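Local coordinates for choline dehydrogenase and related flavoproteins (Aspergillus oryzae, PDB 3Q9T), which is a formate oxidase of the glucose-methanol-choline oxidoreductase family, a flavoenzyme that carries 8-formyl-FAD at its catalytic site, at residues 310-315 and 462-467; 417-422 and 469-474; 487-490 and 496-499. One frame throughout, in Å; residues are numbered along the deposited sequence.

Interaction 1 of 3, residues 310-315 and 462-467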
loop_
_atom_site.group_PDB
_atom_site.type_symbol
_atom_site.label_atom_id
_atom_site.label_comp_id
_atom_site.label_asym_id
_atom_site.label_seq_id
_atom_site.Cartn_x
_atom_site.Cartn_y
_atom_site.Cartn_z
ATOM N N VAL A 310 -8.139 13.210 -5.344
ATOM C CA VAL A 310 -8.691 12.055 -6.042
ATOM C C VAL A 310 -8.926 12.400 -7.511
ATOM O O VAL A 310 -9.936 12.997 -7.865
ATOM C CB VAL A 310 -9.990 11.517 -5.388
ATOM C CG1 VAL A 310 -10.619 10.426 -6.264
ATOM C CG2 VAL A 310 -9.697 10.991 -3.991
ATOM N N PRO A 311 -7.974 12.043 -8.375
ATOM C CA PRO A 311 -8.205 12.309 -9.795
ATOM C C PRO A 311 -9.135 11.267 -10.393
ATOM O O PRO A 311 -9.237 10.153 -9.878
ATOM C CB PRO A 311 -6.810 12.160 -10.419
ATOM C CG PRO A 311 -5.845 12.041 -9.264
ATOM C CD PRO A 311 -6.631 11.504 -8.121
ATOM N N PHE A 312 -9.796 11.625 -11.483
ATOM C CA PHE A 312 -10.596 10.673 -12.228
ATOM C C PHE A 312 -10.575 11.009 -13.715
ATOM O O PHE A 312 -10.485 12.180 -14.098
ATOM C CB PHE A 312 -12.027 10.606 -11.671
ATOM C CG PHE A 312 -12.853 11.830 -11.928
ATOM C CD1 PHE A 312 -13.487 12.013 -13.147
ATOM C CD2 PHE A 312 -13.024 12.792 -10.936
ATOM C CE1 PHE A 312 -14.272 13.142 -13.375
ATOM C CE2 PHE A 312 -13.806 13.917 -11.163
ATOM C CZ PHE A 312 -14.436 14.089 -12.389
ATOM N N VAL A 313 -10.634 9.977 -14.545
ATOM C CA VAL A 313 -10.561 10.151 -15.997
ATOM C C VAL A 313 -11.904 9.907 -16.702
ATOM O O VAL A 313 -12.601 8.931 -16.423
ATOM C CB VAL A 313 -9.526 9.206 -16.615
ATOM C CG1 VAL A 313 -9.654 9.188 -18.151
ATOM C CG2 VAL A 313 -8.107 9.597 -16.171
ATOM N N LEU A 314 -12.265 10.808 -17.612
ATOM C CA LEU A 314 -13.367 10.567 -18.523
ATOM C C LEU A 314 -12.855 10.398 -19.948
ATOM O O LEU A 314 -12.012 11.158 -20.409
ATOM C CB LEU A 314 -14.361 11.729 -18.500
ATOM C CG LEU A 314 -14.966 12.077 -17.149
ATOM C CD1 LEU A 314 -15.982 13.218 -17.321
ATOM C CD2 LEU A 314 -15.607 10.828 -16.562
ATOM N N ARG A 315 -13.389 9.413 -20.657
ATOM C CA ARG A 315 -13.185 9.353 -22.087
ATOM C C ARG A 315 -14.117 10.387 -22.703
ATOM O O ARG A 315 -15.278 10.514 -22.325
ATOM C CB ARG A 315 -13.455 7.961 -22.643
ATOM C CG ARG A 315 -13.334 7.887 -24.154
ATOM C CD ARG A 315 -13.436 6.456 -24.635
ATOM N NE ARG A 315 -13.242 6.352 -26.075
ATOM C CZ ARG A 315 -12.390 5.510 -26.650
ATOM N NH1 ARG A 315 -11.644 4.716 -25.897
ATOM N NH2 ARG A 315 -12.272 5.469 -27.974
ATOM N N GLU A 462 -17.911 14.701 -2.015
ATOM C CA GLU A 462 -18.782 15.745 -2.552
ATOM C C GLU A 462 -18.139 16.608 -3.636
ATOM O O GLU A 462 -18.847 17.189 -4.454
ATOM C CB GLU A 462 -19.350 16.607 -1.423
ATOM C CG GLU A 462 -20.266 15.809 -0.488
ATOM C CD GLU A 462 -21.341 15.063 -1.260
ATOM O OE1 GLU A 462 -21.914 15.668 -2.189
ATOM O OE2 GLU A 462 -21.591 13.877 -0.963
ATOM N N GLY A 463 -16.806 16.693 -3.651
ATOM C CA GLY A 463 -16.124 17.454 -4.686
ATOM C C GLY A 463 -16.018 16.666 -5.983
ATOM O O GLY A 463 -15.967 17.233 -7.071
ATOM N N ILE A 464 -15.939 15.345 -5.859
ATOM C CA ILE A 464 -16.113 14.463 -6.992
ATOM C C ILE A 464 -17.555 14.622 -7.519
ATOM O O ILE A 464 -17.761 14.764 -8.718
ATOM C CB ILE A 464 -15.833 12.994 -6.592
ATOM C CG1 ILE A 464 -14.391 12.843 -6.084
ATOM C CG2 ILE A 464 -16.065 12.046 -7.770
ATOM C CD1 ILE A 464 -14.086 11.438 -5.513
ATOM N N ARG A 465 -18.555 14.635 -6.637
ATOM C CA ARG A 465 -19.939 14.767 -7.106
ATOM C C ARG A 465 -20.125 16.103 -7.848
ATOM O O ARG A 465 -20.629 16.129 -8.972
ATOM C CB ARG A 465 -20.950 14.618 -5.970
ATOM C CG ARG A 465 -22.389 14.349 -6.468
ATOM C CD ARG A 465 -23.398 14.423 -5.319
ATOM N NE ARG A 465 -22.913 13.695 -4.154
ATOM C CZ ARG A 465 -22.895 12.370 -4.047
ATOM N NH1 ARG A 465 -23.352 11.612 -5.041
ATOM N NH2 ARG A 465 -22.410 11.802 -2.945
ATOM N N PHE A 466 -19.695 17.200 -7.234
ATOM C CA PHE A 466 -19.716 18.495 -7.905
ATOM C C PHE A 466 -19.073 18.428 -9.298
ATOM O O PHE A 466 -19.632 18.958 -10.254
ATOM C CB PHE A 466 -19.017 19.550 -7.051
ATOM C CG PHE A 466 -18.747 20.841 -7.771
ATOM C CD1 PHE A 466 -19.511 21.970 -7.507
ATOM C CD2 PHE A 466 -17.711 20.936 -8.701
ATOM C CE1 PHE A 466 -19.260 23.168 -8.161
ATOM C CE2 PHE A 466 -17.452 22.122 -9.361
ATOM C CZ PHE A 466 -18.225 23.246 -9.091
ATOM N N SER A 467 -17.908 17.784 -9.411
ATOM C CA SER A 467 -17.220 17.697 -10.698
ATOM C C SER A 467 -18.009 16.894 -11.726
ATOM O O SER A 467 -18.028 17.249 -12.910
ATOM C CB SER A 467 -15.806 17.114 -10.565
ATOM O OG SER A 467 -15.026 17.867 -9.667
#

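Interaction 2 of 3, residues 417-422 and 469-474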
loop_
_atom_site.group_PDB
_atom_site.type_symbol
_atom_site.label_atom_id
_atom_site.label_comp_id
_atom_site.label_asym_id
_atom_site.label_seq_id
_atom_site.Cartn_x
_atom_site.Cartn_y
_atom_site.Cartn_z
ATOM N N LEU A 417 -10.130 13.280 -20.594
ATOM C CA LEU A 417 -9.934 14.394 -19.687
ATOM C C LEU A 417 -9.517 13.794 -18.342
ATOM O O LEU A 417 -10.087 12.803 -17.901
ATOM C CB LEU A 417 -11.231 15.188 -19.550
ATOM C CG LEU A 417 -11.384 16.117 -18.338
ATOM C CD1 LEU A 417 -10.498 17.348 -18.452
ATOM C CD2 LEU A 417 -12.835 16.529 -18.182
ATOM N N THR A 418 -8.512 14.372 -17.699
ATOM C CA THR A 418 -8.156 13.958 -16.345
ATOM C C THR A 418 -8.494 15.084 -15.364
ATOM O O THR A 418 -7.862 16.139 -15.385
ATOM C CB THR A 418 -6.657 13.602 -16.217
ATOM O OG1 THR A 418 -6.309 12.584 -17.166
ATOM C CG2 THR A 418 -6.335 13.110 -14.799
ATOM N N VAL A 419 -9.503 14.864 -14.525
ATOM C CA VAL A 419 -9.915 15.868 -13.549
ATOM C C VAL A 419 -9.226 15.591 -12.224
ATOM O O VAL A 419 -9.403 14.526 -11.630
ATOM C CB VAL A 419 -11.447 15.843 -13.290
ATOM C CG1 VAL A 419 -11.819 16.837 -12.203
ATOM C CG2 VAL A 419 -12.216 16.131 -14.556
ATOM N N VAL A 420 -8.434 16.547 -11.755
ATOM C CA VAL A 420 -7.773 16.389 -10.475
ATOM C C VAL A 420 -8.624 17.063 -9.387
ATOM O O VAL A 420 -8.743 18.290 -9.345
ATOM C CB VAL A 420 -6.337 16.964 -10.511
ATOM C CG1 VAL A 420 -5.629 16.674 -9.219
ATOM C CG2 VAL A 420 -5.555 16.366 -11.676
ATOM N N VAL A 421 -9.248 16.256 -8.538
ATOM C CA VAL A 421 -10.048 16.805 -7.447
ATOM C C VAL A 421 -9.163 16.948 -6.204
ATOM O O VAL A 421 -8.860 15.983 -5.481
ATOM C CB VAL A 421 -11.341 15.990 -7.195
ATOM C CG1 VAL A 421 -12.247 16.714 -6.223
ATOM C CG2 VAL A 421 -12.077 15.790 -8.497
ATOM N N ASP A 422 -8.703 18.176 -6.009
ATOM C CA ASP A 422 -7.721 18.499 -4.996
ATOM C C ASP A 422 -8.411 19.170 -3.796
ATOM O O ASP A 422 -8.896 20.294 -3.915
ATOM C CB ASP A 422 -6.701 19.437 -5.637
ATOM C CG ASP A 422 -5.636 19.907 -4.679
ATOM O OD1 ASP A 422 -5.846 19.830 -3.446
ATOM O OD2 ASP A 422 -4.589 20.389 -5.170
ATOM N N ASP A 469 -21.406 16.360 -11.719
ATOM C CA ASP A 469 -22.530 17.222 -12.099
ATOM C C ASP A 469 -22.136 18.199 -13.193
ATOM O O ASP A 469 -22.837 18.355 -14.189
ATOM C CB ASP A 469 -23.025 18.016 -10.893
ATOM C CG ASP A 469 -23.726 17.152 -9.889
ATOM O OD1 ASP A 469 -24.047 16.002 -10.237
ATOM O OD2 ASP A 469 -23.960 17.619 -8.759
ATOM N N LEU A 470 -20.999 18.849 -12.996
ATOM C CA LEU A 470 -20.524 19.888 -13.901
ATOM C C LEU A 470 -20.312 19.319 -15.297
ATOM O O LEU A 470 -20.666 19.929 -16.302
ATOM C CB LEU A 470 -19.205 20.432 -13.343
ATOM C CG LEU A 470 -18.370 21.610 -13.857
ATOM C CD1 LEU A 470 -17.039 21.110 -14.376
ATOM C CD2 LEU A 470 -19.080 22.538 -14.852
ATOM N N LEU A 471 -19.745 18.127 -15.350
ATOM C CA LEU A 471 -19.245 17.612 -16.603
ATOM C C LEU A 471 -20.291 16.749 -17.299
ATOM O O LEU A 471 -20.340 16.714 -18.533
ATOM C CB LEU A 471 -17.939 16.839 -16.383
ATOM C CG LEU A 471 -16.719 17.644 -15.902
ATOM C CD1 LEU A 471 -15.605 16.711 -15.413
ATOM C CD2 LEU A 471 -16.178 18.588 -16.978
ATOM N N PHE A 472 -21.124 16.065 -16.513
ATOM C CA PHE A 472 -22.192 15.215 -17.061
ATOM C C PHE A 472 -23.515 15.940 -17.265
ATOM O O PHE A 472 -24.393 15.441 -17.956
ATOM C CB PHE A 472 -22.427 13.966 -16.194
ATOM C CG PHE A 472 -21.455 12.860 -16.466
ATOM C CD1 PHE A 472 -21.786 11.823 -17.320
ATOM C CD2 PHE A 472 -20.197 12.869 -15.889
ATOM C CE1 PHE A 472 -20.886 10.814 -17.579
ATOM C CE2 PHE A 472 -19.297 11.863 -16.147
ATOM C CZ PHE A 472 -19.644 10.836 -16.994
ATOM N N LYS A 473 -23.665 17.107 -16.658
ATOM C CA LYS A 473 -24.935 17.828 -16.736
ATOM C C LYS A 473 -24.722 19.244 -17.246
ATOM O O LYS A 473 -25.667 19.897 -17.662
ATOM C CB LYS A 473 -25.605 17.925 -15.361
ATOM C CG LYS A 473 -25.924 16.612 -14.681
ATOM C CD LYS A 473 -26.564 16.896 -13.334
ATOM C CE LYS A 473 -26.760 15.639 -12.523
ATOM N NZ LYS A 473 -27.026 15.964 -11.081
ATOM N N GLY A 474 -23.484 19.732 -17.181
ATOM C CA GLY A 474 -23.214 21.105 -17.565
ATOM C C GLY A 474 -23.453 21.352 -19.043
ATOM O O GLY A 474 -23.142 20.503 -19.881
#

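Interaction 3 of 3, residues 487-490 and 496-499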
loop_
_atom_site.group_PDB
_atom_site.type_symbol
_atom_site.label_atom_id
_atom_site.label_comp_id
_atom_site.label_asym_id
_atom_site.label_seq_id
_atom_site.Cartn_x
_atom_site.Cartn_y
_atom_site.Cartn_z
ATOM N N TRP A 487 -13.664 2.471 -14.606
ATOM C CA TRP A 487 -15.000 1.942 -14.328
ATOM C C TRP A 487 -15.762 3.097 -13.729
ATOM O O TRP A 487 -15.231 4.199 -13.666
ATOM C CB TRP A 487 -14.955 0.759 -13.351
ATOM C CG TRP A 487 -14.090 1.013 -12.164
ATOM C CD1 TRP A 487 -14.350 1.859 -11.129
ATOM C CD2 TRP A 487 -12.820 0.417 -11.887
ATOM N NE1 TRP A 487 -13.318 1.828 -10.225
ATOM C CE2 TRP A 487 -12.367 0.950 -10.664
ATOM C CE3 TRP A 487 -12.021 -0.511 -12.553
ATOM C CZ2 TRP A 487 -11.136 0.586 -10.090
ATOM C CZ3 TRP A 487 -10.806 -0.873 -11.984
ATOM C CH2 TRP A 487 -10.379 -0.325 -10.762
ATOM N N GLU A 488 -16.993 2.854 -13.290
ATOM C CA GLU A 488 -17.868 3.925 -12.840
ATOM C C GLU A 488 -17.545 4.359 -11.420
ATOM O O GLU A 488 -17.327 3.521 -10.544
ATOM C CB GLU A 488 -19.331 3.478 -12.880
ATOM C CG GLU A 488 -19.824 3.030 -14.238
ATOM C CD GLU A 488 -20.963 2.020 -14.122
ATOM O OE1 GLU A 488 -22.136 2.452 -13.991
ATOM O OE2 GLU A 488 -20.676 0.795 -14.146
ATOM N N MET A 489 -17.533 5.673 -11.210
ATOM C CA MET A 489 -17.389 6.256 -9.888
ATOM C C MET A 489 -18.678 5.971 -9.122
ATOM O O MET A 489 -19.757 6.344 -9.561
ATOM C CB MET A 489 -17.105 7.770 -9.992
ATOM C CG MET A 489 -16.804 8.451 -8.651
ATOM S SD MET A 489 -15.188 7.995 -7.969
ATOM C CE MET A 489 -14.148 8.853 -9.143
ATOM N N PRO A 490 -18.571 5.284 -7.977
ATOM C CA PRO A 490 -19.760 4.787 -7.265
ATOM C C PRO A 490 -20.510 5.879 -6.502
ATOM O O PRO A 490 -20.803 5.722 -5.316
ATOM C CB PRO A 490 -19.160 3.781 -6.276
ATOM C CG PRO A 490 -17.789 4.354 -5.976
ATOM C CD PRO A 490 -17.314 4.910 -7.298
ATOM N N GLU A 496 -19.597 3.027 -0.786
ATOM C CA GLU A 496 -18.601 2.731 -1.798
ATOM C C GLU A 496 -17.676 3.917 -2.021
ATOM O O GLU A 496 -16.482 3.734 -2.260
ATOM C CB GLU A 496 -19.254 2.293 -3.107
ATOM C CG GLU A 496 -19.952 0.928 -3.036
ATOM C CD GLU A 496 -20.591 0.539 -4.355
ATOM O OE1 GLU A 496 -21.786 0.171 -4.343
ATOM O OE2 GLU A 496 -19.901 0.596 -5.405
ATOM N N MET A 497 -18.220 5.127 -1.929
ATOM C CA MET A 497 -17.430 6.317 -2.186
ATOM C C MET A 497 -16.329 6.427 -1.140
ATOM O O MET A 497 -15.245 6.931 -1.416
ATOM C CB MET A 497 -18.304 7.575 -2.189
ATOM C CG MET A 497 -19.066 7.787 -3.486
ATOM S SD MET A 497 -17.977 7.725 -4.930
ATOM C CE MET A 497 -17.085 9.286 -4.694
ATOM N N HIS A 498 -16.637 5.952 0.065
ATOM C CA HIS A 498 -15.700 5.958 1.178
ATOM C C HIS A 498 -14.451 5.141 0.821
ATOM O O HIS A 498 -13.319 5.575 1.054
ATOM C CB HIS A 498 -16.388 5.386 2.419
ATOM C CG HIS A 498 -15.523 5.370 3.638
ATOM N ND1 HIS A 498 -15.771 6.168 4.734
ATOM C CD2 HIS A 498 -14.412 4.657 3.933
ATOM C CE1 HIS A 498 -14.846 5.945 5.653
ATOM N NE2 HIS A 498 -14.013 5.032 5.192
ATOM N N ARG A 499 -14.675 3.968 0.240
ATOM C CA ARG A 499 -13.603 3.087 -0.193
ATOM C C ARG A 499 -12.896 3.660 -1.423
ATOM O O ARG A 499 -11.666 3.654 -1.512
ATOM C CB ARG A 499 -14.173 1.704 -0.510
ATOM C CG ARG A 499 -13.182 0.757 -1.165
ATOM C CD ARG A 499 -12.216 0.148 -0.161
ATOM N NE ARG A 499 -11.216 -0.700 -0.810
ATOM C CZ ARG A 499 -10.302 -1.411 -0.156
ATOM N NH1 ARG A 499 -10.268 -1.386 1.168
ATOM N NH2 ARG A 499 -9.427 -2.142 -0.824
#

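Interaction 1 of 3, residues 310-315 and 462-467
Val310 and Phe312, two residues apart on strand 308-316, turn their side chains onto helix 454-473 and meet Ile464 and Ser467. The strand and helix segments run roughly the same way, 30° apart, with their axes 10.0 Å from each other. The contact is part aliphatic, part aromatic. Val310 CG1 lies 3.7 Å from Ile464 CD1, the two side chains crossing at about a right angle; an extended end (chi2 173°) carries the Ile464 methyl out to the valine. The other branch, Ile464 CG2, sits obliquely to the Phe312 ring, 4.5 Å from CD2.

The ring's far end makes the second kind of contact: Phe312 CZ meets Ser467 CB at 3.8 Å, at the ring edge and near its plane. Tyr468 also meets this ring, the planes inclined by about 45°.

No hydrogen bond crosses from strand to helix. Ser467 OG gives its proton to Gly463 O at 2.8 Å, and the same carbonyl accepts from Ser467 N. Arg465 grips the Glu462 carboxylate side-on, NE to OE1 and NH2 to OE2.

The serine thus offers the phenylalanine its methylene while its buried hydroxyl is satisfied by its own helix, leaving strand and helix joined by apolar contact.

Interaction 2 of 3, residues 417-422 and 469-474
A helix laid against one face of a beta sheet is the setting here: the C-terminal part of helix 454-473 packs on strand 415-423 of the large mixed sheet, a contact that lies away from the FAD-binding residues. Leu471 carries the helix side of the contact alone, and it meets Leu417 and Val419, alternate residues that point to the same side of the strand.

Both strand side chains meet the leucine tip to tip. Leu471 CD1 comes to 3.5 Å from Val419 CG2 and to 3.9 Å from Leu417 CD2, so one methyl touches both neighbours. The second methyl, Leu471 CD2, approaches Leu417 CD2 at 4.1 Å. With CG opposite the carbonyl carbon (chi1 -66°) and CD1 anti to CA (chi2 167°), Leu471 spans much of the distance between backbones, whose nearest CA atoms, those of Val419 and Leu471, are 10.0 Å apart.

No hydrogen bond crosses the contact. One turn along the helix, Lys473 NZ reaches Asp469 OD1 at 3.1 Å from above the carboxylate plane, while OD2 of the same aspartate bonds to Tyr364 OH.

Strand 308-316 pairs antiparallel with 415-423 on one side and strand 392-397 does so on the other. Helix 167-179 closes in as well, with Phe169 against Leu417 and Leu173, Ala176 and Trp177 round Leu470.

Interaction 3 of 3, residues 487-490 and 496-499
The chain leaves strand 481-485 as a loop and comes back on itself into helix 494-504, bringing the CA atoms of Pro490 and Met497 within 5.8 Å. The pyrrolidine ring of Pro490 lies against the first part of that helix and touches Glu496 and Met497, and Ala500 a turn further on. Its CG packs 3.5 Å from Met497 SD, while its CB lies 3.5 Å from Glu496 CB and 3.4 Å from Glu496 OE2. The glutamate chain, extended beyond CG, brings OE2 alongside the ring.

Met497 CG lies 3.3 Å from Pro490 O, and bends at chi2 (-52°) and chi3 (-71°) lay SD beside the proline carbonyl and turn CE to Met489. On its inner side Met497 crosses Met489 at about a right angle, with SD 4.0 Å from Met489 CG and CE 4.0 Å from Met489 SD.

Outside the pair, Ser493 OG accepts from Glu496 N, and Met489 continues inward onto Ile464 and Tyr468. The second subunit packs on Trp487, Glu488 and Arg499.

No hydrogen bond joins the two segments. Flexible, polarisable thioethers and a rigid proline ring fit the loop to the helix by shape, with the Glu496 carboxylate at the exposed margin.

How the interactions relate
Interactions 1 and 2 are two parts of one helix-on-sheet packing: helix 454-473 packs on strands 308-316 and 415-423, which are themselves paired, Leu314 O to Leu417 N at 2.8 Å and Val310 N to Val421 O at 2.9 Å. All their touching residues are buried; interaction 1 adds an aromatic edge and a serine methylene, whereas interaction 2 is purely aliphatic. Interaction 3, only partly buried, lies nearer the surface and the second subunit, and brings in sulfur and a carboxylate. It abuts interaction 1 through Met489, which packs on Phe312 and Ile464, and through Met497 CE against Ile464 CD1, but does not touch interaction 2, about 7 Å away between nearest atoms.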